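Local coordinates for putative reductase (Peptoclostridium difficile, PDB 5J6C), which binds flavin mononucleotide and probably uses it to reduce nitro compounds, perhaps including the antibiotic metronidazole, at residues K51-P63 and I122-L136. Numbering follows the deposited sequence.
Sequences KLDKILKAALLAP and IAASYIQLQAHELGL. With FMN (flavin mononucleotide), chain E.
Two near-antiparallel helices of the FMN-dependent nitroreductase fold pack here, their axes 8.0 Å apart at 147°. They lie on the antiparallel sheet, and one end of the pair reaches the flavin pocket. At that end Pro63 and Ile122 meet through Pro63 CD and Ile122 CG2. Each also touches the cofactor: Pro63 CB lies 3.2 Å from FMN O4', and Ile122 CD1 lies 3.6 Å from the ring methyl C8M of FMN. Arginines of the second subunit, among them Arg36 and Arg40, hydrogen-bond to the same FMN.

The Tyr126 ring packs against Ala58, Ala62 and Pro63. Tyr126 CD2 lies 3.4 Å from Ala58 O, which sits at the ring edge, in its plane. Pro63 CD approaches the phenol end obliquely. Toward the flavin end alanines let the backbones come close: Ala59 CB sits 3.5 Å from Ile127 CG1, and Ala58 CB rests on Gln130 CB. In the middle, Ile55 crosses Ile127 at about a right angle. Its chi1 of -69° sets CG2 anti to the backbone N, where Ile55 CG2 meets Ile127 CG2 at 3.8 Å. The extended chi2 carries Ile55 CD1 on to touch both Ala131 CB and Leu136 CD1.

At the far end the extended Lys51 chain slides past Leu134 in the opposite direction. Lys51 NZ donates to Leu134 O at 2.7 Å, nearly in line with the carbonyl (162°). Gly135 follows as the C' residue of a Schellman motif. Lys51 NZ is also hydrogen-bonded to Tyr178 OH. The lysine therefore ties down a helix C-terminus, where its positive charge probably suits the helix dipole, while the other end of this largely apolar interface helps wall the flavin site.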
ATOM      1  N   LYS A  51     -14.862  14.409  -8.177  1.00 27.93           N
ATOM      2  CA  LYS A  51     -14.155  13.134  -8.097  1.00 20.53           C
ATOM      3  C   LYS A  51     -12.762  13.314  -7.505  1.00 21.93           C
ATOM      4  O   LYS A  51     -12.337  12.504  -6.676  1.00 24.75           O
ATOM      5  CB  LYS A  51     -14.076  12.478  -9.475  1.00 19.47           C
ATOM      6  CG  LYS A  51     -15.407  11.925  -9.971  1.00 22.10           C
ATOM      7  CD  LYS A  51     -15.279  11.084 -11.254  1.00 20.35           C
ATOM      8  CE  LYS A  51     -16.671  10.599 -11.703  1.00 22.16           C
ATOM      9  NZ  LYS A  51     -16.692   9.636 -12.840  1.00 18.00           N
ATOM     10  N   LEU A  52     -12.039  14.363  -7.914  1.00 22.75           N
ATOM     11  CA  LEU A  52     -10.771  14.690  -7.264  1.00 21.96           C
ATOM     12  C   LEU A  52     -10.937  14.754  -5.754  1.00 25.06           C
ATOM     13  O   LEU A  52     -10.127  14.184  -5.006  1.00 23.04           O
ATOM     14  CB  LEU A  52     -10.218  16.019  -7.782  1.00 23.02           C
ATOM     15  CG  LEU A  52      -8.927  16.517  -7.105  1.00 27.15           C
ATOM     16  CD1 LEU A  52      -7.805  15.448  -7.116  1.00 25.34           C
ATOM     17  CD2 LEU A  52      -8.405  17.829  -7.705  1.00 19.76           C
ATOM     18  N   ASP A  53     -12.005  15.420  -5.293  1.00 22.61           N
ATOM     19  CA  ASP A  53     -12.202  15.620  -3.863  1.00 24.00           C
ATOM     20  C   ASP A  53     -12.356  14.291  -3.131  1.00 22.42           C
ATOM     21  O   ASP A  53     -11.794  14.106  -2.049  1.00 21.77           O
ATOM     22  CB  ASP A  53     -13.421  16.511  -3.621  1.00 22.67           C
ATOM     23  CG  ASP A  53     -13.164  17.968  -3.963  1.00 34.21           C
ATOM     24  OD1 ASP A  53     -11.981  18.348  -4.130  1.00 34.24           O
ATOM     25  OD2 ASP A  53     -14.152  18.737  -4.058  1.00 41.13           O
ATOM     26  N   LYS A  54     -13.119  13.356  -3.703  1.00 24.24           N
ATOM     27  CA  LYS A  54     -13.286  12.058  -3.061  1.00 25.65           C
ATOM     28  C   LYS A  54     -11.980  11.263  -3.066  1.00 24.09           C
ATOM     29  O   LYS A  54     -11.692  10.536  -2.110  1.00 23.95           O
ATOM     30  CB  LYS A  54     -14.403  11.276  -3.741  1.00 21.85           C
ATOM     31  CG  LYS A  54     -15.790  11.873  -3.538  1.00 22.49           C
ATOM     32  CD  LYS A  54     -16.788  11.189  -4.452  1.00 27.95           C
ATOM     33  CE  LYS A  54     -18.231  11.640  -4.186  1.00 28.25           C
ATOM     34  NZ  LYS A  54     -19.126  11.094  -5.238  1.00 37.54           N
ATOM     35  N   ILE A  55     -11.178  11.390  -4.129  1.00 21.70           N
ATOM     36  CA  ILE A  55      -9.866  10.731  -4.171  1.00 23.30           C
ATOM     37  C   ILE A  55      -8.959  11.260  -3.063  1.00 23.96           C
ATOM     38  O   ILE A  55      -8.273  10.493  -2.377  1.00 22.52           O
ATOM     39  CB  ILE A  55      -9.217  10.911  -5.553  1.00 20.94           C
ATOM     40  CG1 ILE A  55      -9.971  10.120  -6.616  1.00 20.07           C
ATOM     41  CG2 ILE A  55      -7.769  10.507  -5.515  1.00 21.41           C
ATOM     42  CD1 ILE A  55      -9.500  10.430  -8.022  1.00 21.93           C
ATOM     43  N   LEU A  56      -8.948  12.576  -2.865  1.00 23.87           N
ATOM     44  CA  LEU A  56      -8.117  13.148  -1.814  1.00 23.72           C
ATOM     45  C   LEU A  56      -8.605  12.736  -0.424  1.00 24.92           C
ATOM     46  O   LEU A  56      -7.791  12.519   0.479  1.00 23.06           O
ATOM     47  CB  LEU A  56      -8.078  14.669  -1.970  1.00 27.45           C
ATOM     48  CG  LEU A  56      -7.252  15.145  -3.176  1.00 26.11           C
ATOM     49  CD1 LEU A  56      -7.555  16.587  -3.558  1.00 26.45           C
ATOM     50  CD2 LEU A  56      -5.770  14.975  -2.863  1.00 24.02           C
ATOM     51  N   LYS A  57      -9.928  12.633  -0.235  1.00 25.35           N
ATOM     52  CA  LYS A  57     -10.475  12.163   1.037  1.00 26.31           C
ATOM     53  C   LYS A  57     -10.032  10.739   1.343  1.00 22.52           C
ATOM     54  O   LYS A  57      -9.692  10.427   2.486  1.00 25.44           O
ATOM     55  CB  LYS A  57     -12.001  12.232   1.029  1.00 23.88           C
ATOM     56  CG  LYS A  57     -12.589  13.561   1.441  1.00 35.24           C
ATOM     57  CD  LYS A  57     -14.107  13.442   1.556  1.00 38.68           C
ATOM     58  CE  LYS A  57     -14.749  14.649   2.225  1.00 41.33           C
ATOM     59  NZ  LYS A  57     -16.158  14.321   2.625  1.00 33.62           N
ATOM     60  N   ALA A  58     -10.049   9.851   0.342  1.00 23.36           N
ATOM     61  CA  ALA A  58      -9.564   8.490   0.572  1.00 23.52           C
ATOM     62  C   ALA A  58      -8.099   8.494   0.981  1.00 24.50           C
ATOM     63  O   ALA A  58      -7.704   7.783   1.915  1.00 23.48           O
ATOM     64  CB  ALA A  58      -9.759   7.627  -0.674  1.00 22.35           C
ATOM     65  N   ALA A  59      -7.278   9.299   0.298  1.00 25.38           N
ATOM     66  CA  ALA A  59      -5.858   9.381   0.643  1.00 21.31           C
ATOM     67  C   ALA A  59      -5.657   9.869   2.073  1.00 23.31           C
ATOM     68  O   ALA A  59      -4.829   9.322   2.813  1.00 24.62           O
ATOM     69  CB  ALA A  59      -5.135  10.301  -0.332  1.00 24.73           C
ATOM     70  N   LEU A  60      -6.415  10.887   2.489  1.00 22.38           N
ATOM     71  CA  LEU A  60      -6.254  11.436   3.828  1.00 22.84           C
ATOM     72  C   LEU A  60      -6.734  10.491   4.929  1.00 22.63           C
ATOM     73  O   LEU A  60      -6.459  10.756   6.104  1.00 20.42           O
ATOM     74  CB  LEU A  60      -6.995  12.765   3.926  1.00 21.79           C
ATOM     75  CG  LEU A  60      -6.392  13.918   3.131  1.00 23.62           C
ATOM     76  CD1 LEU A  60      -7.375  15.083   3.083  1.00 26.43           C
ATOM     77  CD2 LEU A  60      -5.066  14.365   3.757  1.00 21.72           C
ATOM     78  N   LEU A  61      -7.442   9.416   4.583  1.00 17.41           N
ATOM     79  CA  LEU A  61      -7.932   8.443   5.557  1.00 23.45           C
ATOM     80  C   LEU A  61      -7.018   7.229   5.674  1.00 23.00           C
ATOM     81  O   LEU A  61      -7.364   6.261   6.361  1.00 20.20           O
ATOM     82  CB  LEU A  61      -9.348   7.994   5.184  1.00 20.00           C
ATOM     83  CG  LEU A  61     -10.471   9.005   5.407  1.00 25.34           C
ATOM     84  CD1 LEU A  61     -11.672   8.629   4.557  1.00 23.38           C
ATOM     85  CD2 LEU A  61     -10.862   9.044   6.880  1.00 21.15           C
ATOM     86  N   ALA A  62      -5.870   7.257   5.009  1.00 21.27           N
ATOM     87  CA  ALA A  62      -5.010   6.087   4.964  1.00 22.02           C
ATOM     88  C   ALA A  62      -4.367   5.837   6.330  1.00 23.54           C
ATOM     89  O   ALA A  62      -3.942   6.786   7.006  1.00 21.60           O
ATOM     90  CB  ALA A  62      -3.924   6.266   3.902  1.00 19.46           C
ATOM     91  N   PRO A  63      -4.275   4.576   6.761  1.00 21.90           N
ATOM     92  CA  PRO A  63      -3.549   4.284   7.998  1.00 19.17           C
ATOM     93  C   PRO A  63      -2.061   4.535   7.798  1.00 22.94           C
ATOM     94  O   PRO A  63      -1.503   4.249   6.735  1.00 20.27           O
ATOM     95  CB  PRO A  63      -3.842   2.799   8.240  1.00 16.40           C
ATOM     96  CG  PRO A  63      -4.018   2.239   6.889  1.00 16.97           C
ATOM     97  CD  PRO A  63      -4.690   3.343   6.069  1.00 16.88           C
ATOM     98  N   ILE A 122       0.653   2.992   0.990  1.00 15.57           N
ATOM     99  CA  ILE A 122      -0.735   2.738   1.355  1.00 19.69           C
ATOM    100  C   ILE A 122      -1.628   3.860   0.860  1.00 18.90           C
ATOM    101  O   ILE A 122      -2.716   3.616   0.324  1.00 21.70           O
ATOM    102  CB  ILE A 122      -0.865   2.559   2.872  1.00 21.92           C
ATOM    103  CG1 ILE A 122      -0.129   1.299   3.321  1.00 17.50           C
ATOM    104  CG2 ILE A 122      -2.340   2.548   3.273  1.00 17.92           C
ATOM    105  CD1 ILE A 122       0.284   1.353   4.760  1.00 18.66           C
ATOM    106  N   ALA A 123      -1.198   5.109   1.053  1.00 18.28           N
ATOM    107  CA  ALA A 123      -1.998   6.231   0.580  1.00 20.72           C
ATOM    108  C   ALA A 123      -2.178   6.177  -0.936  1.00 21.19           C
ATOM    109  O   ALA A 123      -3.280   6.403  -1.450  1.00 19.31           O
ATOM    110  CB  ALA A 123      -1.355   7.546   1.019  1.00 23.73           C
ATOM    111  N   ALA A 124      -1.108   5.852  -1.665  1.00 21.55           N
ATOM    112  CA  ALA A 124      -1.208   5.749  -3.116  1.00 19.73           C
ATOM    113  C   ALA A 124      -2.168   4.645  -3.530  1.00 21.12           C
ATOM    114  O   ALA A 124      -2.873   4.781  -4.538  1.00 20.44           O
ATOM    115  CB  ALA A 124       0.178   5.501  -3.715  1.00 18.60           C
ATOM    116  N   SER A 125      -2.207   3.542  -2.777  1.00 20.36           N
ATOM    117  CA  SER A 125      -3.143   2.479  -3.114  1.00 21.86           C
ATOM    118  C   SER A 125      -4.572   2.922  -2.855  1.00 19.10           C
ATOM    119  O   SER A 125      -5.465   2.626  -3.652  1.00 18.68           O
ATOM    120  CB  SER A 125      -2.807   1.204  -2.342  1.00 22.30           C
ATOM    121  OG  SER A 125      -3.388   1.216  -1.046  1.00 28.13           O
ATOM    122  N   TYR A 126      -4.802   3.664  -1.766  1.00 20.04           N
ATOM    123  CA  TYR A 126      -6.137   4.204  -1.519  1.00 21.03           C
ATOM    124  C   TYR A 126      -6.549   5.148  -2.643  1.00 19.06           C
ATOM    125  O   TYR A 126      -7.709   5.147  -3.072  1.00 20.41           O
ATOM    126  CB  TYR A 126      -6.196   4.912  -0.156  1.00 18.62           C
ATOM    127  CG  TYR A 126      -6.379   4.000   1.063  1.00 20.94           C
ATOM    128  CD1 TYR A 126      -5.971   2.663   1.038  1.00 20.60           C
ATOM    129  CD2 TYR A 126      -6.973   4.475   2.232  1.00 20.08           C
ATOM    130  CE1 TYR A 126      -6.128   1.826   2.148  1.00 18.66           C
ATOM    131  CE2 TYR A 126      -7.148   3.632   3.352  1.00 19.07           C
ATOM    132  CZ  TYR A 126      -6.722   2.310   3.296  1.00 19.51           C
ATOM    133  OH  TYR A 126      -6.888   1.474   4.385  1.00 20.80           O
ATOM    134  N   ILE A 127      -5.600   5.930  -3.165  1.00 21.10           N
ATOM    135  CA  ILE A 127      -5.897   6.837  -4.275  1.00 21.84           C
ATOM    136  C   ILE A 127      -6.341   6.041  -5.499  1.00 22.10           C
ATOM    137  O   ILE A 127      -7.392   6.312  -6.097  1.00 20.17           O
ATOM    138  CB  ILE A 127      -4.673   7.736  -4.566  1.00 21.25           C
ATOM    139  CG1 ILE A 127      -4.599   8.863  -3.527  1.00 18.94           C
ATOM    140  CG2 ILE A 127      -4.696   8.298  -5.995  1.00 19.87           C
ATOM    141  CD1 ILE A 127      -3.250   9.602  -3.456  1.00 18.51           C
ATOM    142  N   GLN A 128      -5.573   5.009  -5.855  1.00 19.42           N
ATOM    143  CA  GLN A 128      -5.901   4.204  -7.027  1.00 17.63           C
ATOM    144  C   GLN A 128      -7.235   3.483  -6.870  1.00 22.27           C
ATOM    145  O   GLN A 128      -7.992   3.368  -7.840  1.00 20.44           O
ATOM    146  CB  GLN A 128      -4.776   3.215  -7.300  1.00 19.22           C
ATOM    147  CG  GLN A 128      -3.480   3.905  -7.725  1.00 16.48           C
ATOM    148  CD  GLN A 128      -2.532   2.954  -8.434  1.00 18.42           C
ATOM    149  OE1 GLN A 128      -1.726   2.267  -7.796  1.00 19.40           O
ATOM    150  NE2 GLN A 128      -2.649   2.881  -9.766  1.00 18.40           N
ATOM    151  N   LEU A 129      -7.548   2.992  -5.663  1.00 17.68           N
ATOM    152  CA  LEU A 129      -8.818   2.289  -5.475  1.00 21.19           C
ATOM    153  C   LEU A 129     -10.000   3.251  -5.558  1.00 20.35           C
ATOM    154  O   LEU A 129     -11.019   2.938  -6.181  1.00 20.54           O
ATOM    155  CB  LEU A 129      -8.824   1.533  -4.139  1.00 18.67           C
ATOM    156  CG  LEU A 129      -7.915   0.299  -4.082  1.00 21.13           C
ATOM    157  CD1 LEU A 129      -8.021  -0.472  -2.753  1.00 17.60           C
ATOM    158  CD2 LEU A 129      -8.218  -0.619  -5.260  1.00 17.29           C
ATOM    159  N   GLN A 130      -9.885   4.426  -4.941  1.00 19.43           N
ATOM    160  CA  GLN A 130     -10.978   5.386  -5.018  1.00 21.44           C
ATOM    161  C   GLN A 130     -11.152   5.915  -6.440  1.00 21.71           C
ATOM    162  O   GLN A 130     -12.286   6.090  -6.903  1.00 19.95           O
ATOM    163  CB  GLN A 130     -10.756   6.523  -4.029  1.00 19.43           C
ATOM    164  CG  GLN A 130     -11.834   7.596  -4.089  1.00 23.33           C
ATOM    165  CD  GLN A 130     -13.192   7.105  -3.604  1.00 24.29           C
ATOM    166  OE1 GLN A 130     -13.492   7.151  -2.413  1.00 26.09           O
ATOM    167  NE2 GLN A 130     -14.023   6.645  -4.533  1.00 21.91           N
ATOM    168  N   ALA A 131     -10.050   6.135  -7.164  1.00 19.52           N
ATOM    169  CA  ALA A 131     -10.173   6.466  -8.583  1.00 17.19           C
ATOM    170  C   ALA A 131     -10.942   5.386  -9.330  1.00 19.87           C
ATOM    171  O   ALA A 131     -11.821   5.688 -10.147  1.00 21.39           O
ATOM    172  CB  ALA A 131      -8.792   6.661  -9.208  1.00 20.66           C
ATOM    173  N   HIS A 132     -10.638   4.119  -9.044  1.00 19.67           N
ATOM    174  CA  HIS A 132     -11.318   3.005  -9.701  1.00 22.05           C
ATOM    175  C   HIS A 132     -12.815   3.011  -9.406  1.00 22.47           C
ATOM    176  O   HIS A 132     -13.632   2.821 -10.314  1.00 21.80           O
ATOM    177  CB  HIS A 132     -10.686   1.682  -9.256  1.00 19.16           C
ATOM    178  CG  HIS A 132     -11.268   0.466  -9.916  1.00 21.24           C
ATOM    179  ND1 HIS A 132     -11.506   0.390 -11.273  1.00 23.02           N
ATOM    180  CD2 HIS A 132     -11.636  -0.736  -9.407  1.00 24.87           C
ATOM    181  CE1 HIS A 132     -12.012  -0.797 -11.566  1.00 24.04           C
ATOM    182  NE2 HIS A 132     -12.102  -1.499 -10.450  1.00 22.56           N
ATOM    183  N   GLU A 133     -13.194   3.236  -8.145  1.00 19.31           N
ATOM    184  CA  GLU A 133     -14.613   3.260  -7.803  1.00 21.99           C
ATOM    185  C   GLU A 133     -15.338   4.407  -8.493  1.00 23.65           C
ATOM    186  O   GLU A 133     -16.550   4.331  -8.710  1.00 21.61           O
ATOM    187  CB  GLU A 133     -14.805   3.373  -6.291  1.00 23.75           C
ATOM    188  CG  GLU A 133     -16.248   3.101  -5.881  1.00 35.38           C
ATOM    189  CD  GLU A 133     -16.616   3.694  -4.535  1.00 44.25           C
ATOM    190  OE1 GLU A 133     -17.174   2.952  -3.690  1.00 49.34           O
ATOM    191  OE2 GLU A 133     -16.360   4.901  -4.324  1.00 35.77           O
ATOM    192  N   LEU A 134     -14.627   5.473  -8.846  1.00 22.70           N
ATOM    193  CA  LEU A 134     -15.258   6.612  -9.495  1.00 23.96           C
ATOM    194  C   LEU A 134     -15.178   6.528 -11.012  1.00 23.95           C
ATOM    195  O   LEU A 134     -15.402   7.538 -11.687  1.00 25.33           O
ATOM    196  CB  LEU A 134     -14.626   7.914  -9.001  1.00 19.17           C
ATOM    197  CG  LEU A 134     -14.662   8.131  -7.491  1.00 19.74           C
ATOM    198  CD1 LEU A 134     -13.810   9.342  -7.106  1.00 22.41           C
ATOM    199  CD2 LEU A 134     -16.106   8.294  -7.006  1.00 25.69           C
ATOM    200  N   GLY A 135     -14.832   5.360 -11.554  1.00 18.91           N
ATOM    201  CA  GLY A 135     -14.849   5.156 -12.985  1.00 21.54           C
ATOM    202  C   GLY A 135     -13.665   5.721 -13.723  1.00 24.18           C
ATOM    203  O   GLY A 135     -13.729   5.891 -14.949  1.00 23.93           O
ATOM    204  N   LEU A 136     -12.596   6.053 -13.014  1.00 23.58           N
ATOM    205  CA  LEU A 136     -11.375   6.564 -13.616  1.00 24.03           C
ATOM    206  C   LEU A 136     -10.324   5.458 -13.659  1.00 25.35           C
ATOM    207  O   LEU A 136     -10.371   4.494 -12.890  1.00 22.61           O
ATOM    208  CB  LEU A 136     -10.844   7.771 -12.830  1.00 22.26           C
ATOM    209  CG  LEU A 136     -11.714   9.041 -12.791  1.00 22.27           C
ATOM    210  CD1 LEU A 136     -11.343   9.902 -11.590  1.00 19.81           C
ATOM    211  CD2 LEU A 136     -11.573   9.850 -14.084  1.00 20.77           C
TER
HETATM  212  N1  FMN E 201       0.203  -0.831  15.006  1.00 17.55           N
HETATM  213  C2  FMN E 201       0.820  -1.585  15.996  1.00 19.60           C
HETATM  214  O2  FMN E 201       0.241  -1.830  17.047  1.00 21.23           O
HETATM  215  N3  FMN E 201       2.096  -2.073  15.826  1.00 19.93           N
HETATM  216  C4  FMN E 201       2.777  -1.828  14.654  1.00 20.44           C
HETATM  217  O4  FMN E 201       3.920  -2.277  14.488  1.00 19.85           O
HETATM  218  C4A FMN E 201       2.158  -1.079  13.657  1.00 20.48           C
HETATM  219  N5  FMN E 201       2.848  -0.846  12.486  1.00 20.45           N
HETATM  220  C5A FMN E 201       2.243  -0.111  11.482  1.00 22.24           C
HETATM  221  C6  FMN E 201       2.976   0.118  10.317  1.00 20.06           C
HETATM  222  C7  FMN E 201       2.422   0.834   9.268  1.00 20.27           C
HETATM  223  C7M FMN E 201       3.255   1.042   8.036  1.00 18.89           C
HETATM  224  C8  FMN E 201       1.124   1.345   9.389  1.00 19.66           C
HETATM  225  C8M FMN E 201       0.533   2.121   8.242  1.00 18.61           C
HETATM  226  C9  FMN E 201       0.388   1.125  10.565  1.00 18.96           C
HETATM  227  C9A FMN E 201       0.941   0.394  11.628  1.00 19.18           C
HETATM  228  N10 FMN E 201       0.230   0.147  12.806  1.00 21.15           N
HETATM  229  C10 FMN E 201       0.852  -0.586  13.819  1.00 18.04           C
HETATM  230  C1' FMN E 201      -1.151   0.723  13.029  1.00 18.01           C
HETATM  231  C2' FMN E 201      -0.880   2.173  13.578  1.00 20.45           C
HETATM  232  O2' FMN E 201      -0.737   2.253  14.978  1.00 23.33           O
HETATM  233  C3' FMN E 201      -1.782   3.373  13.219  1.00 30.32           C
HETATM  234  O3' FMN E 201      -2.286   4.178  14.292  1.00 23.08           O
HETATM  235  C4' FMN E 201      -3.022   3.015  12.504  1.00 24.36           C
HETATM  236  O4' FMN E 201      -2.763   2.426  11.255  1.00 24.44           O
HETATM  237  C5' FMN E 201      -3.754   4.356  12.371  1.00 27.20           C
HETATM  238  O5' FMN E 201      -4.863   4.256  13.229  1.00 25.38           O
HETATM  239  P   FMN E 201      -6.108   3.440  12.627  1.00 22.58           P
HETATM  240  O1P FMN E 201      -6.876   4.404  11.763  1.00 24.75           O
HETATM  241  O2P FMN E 201      -5.652   2.304  11.742  1.00 19.08           O
HETATM  242  O3P FMN E 201      -7.001   2.913  13.742  1.00 25.97           O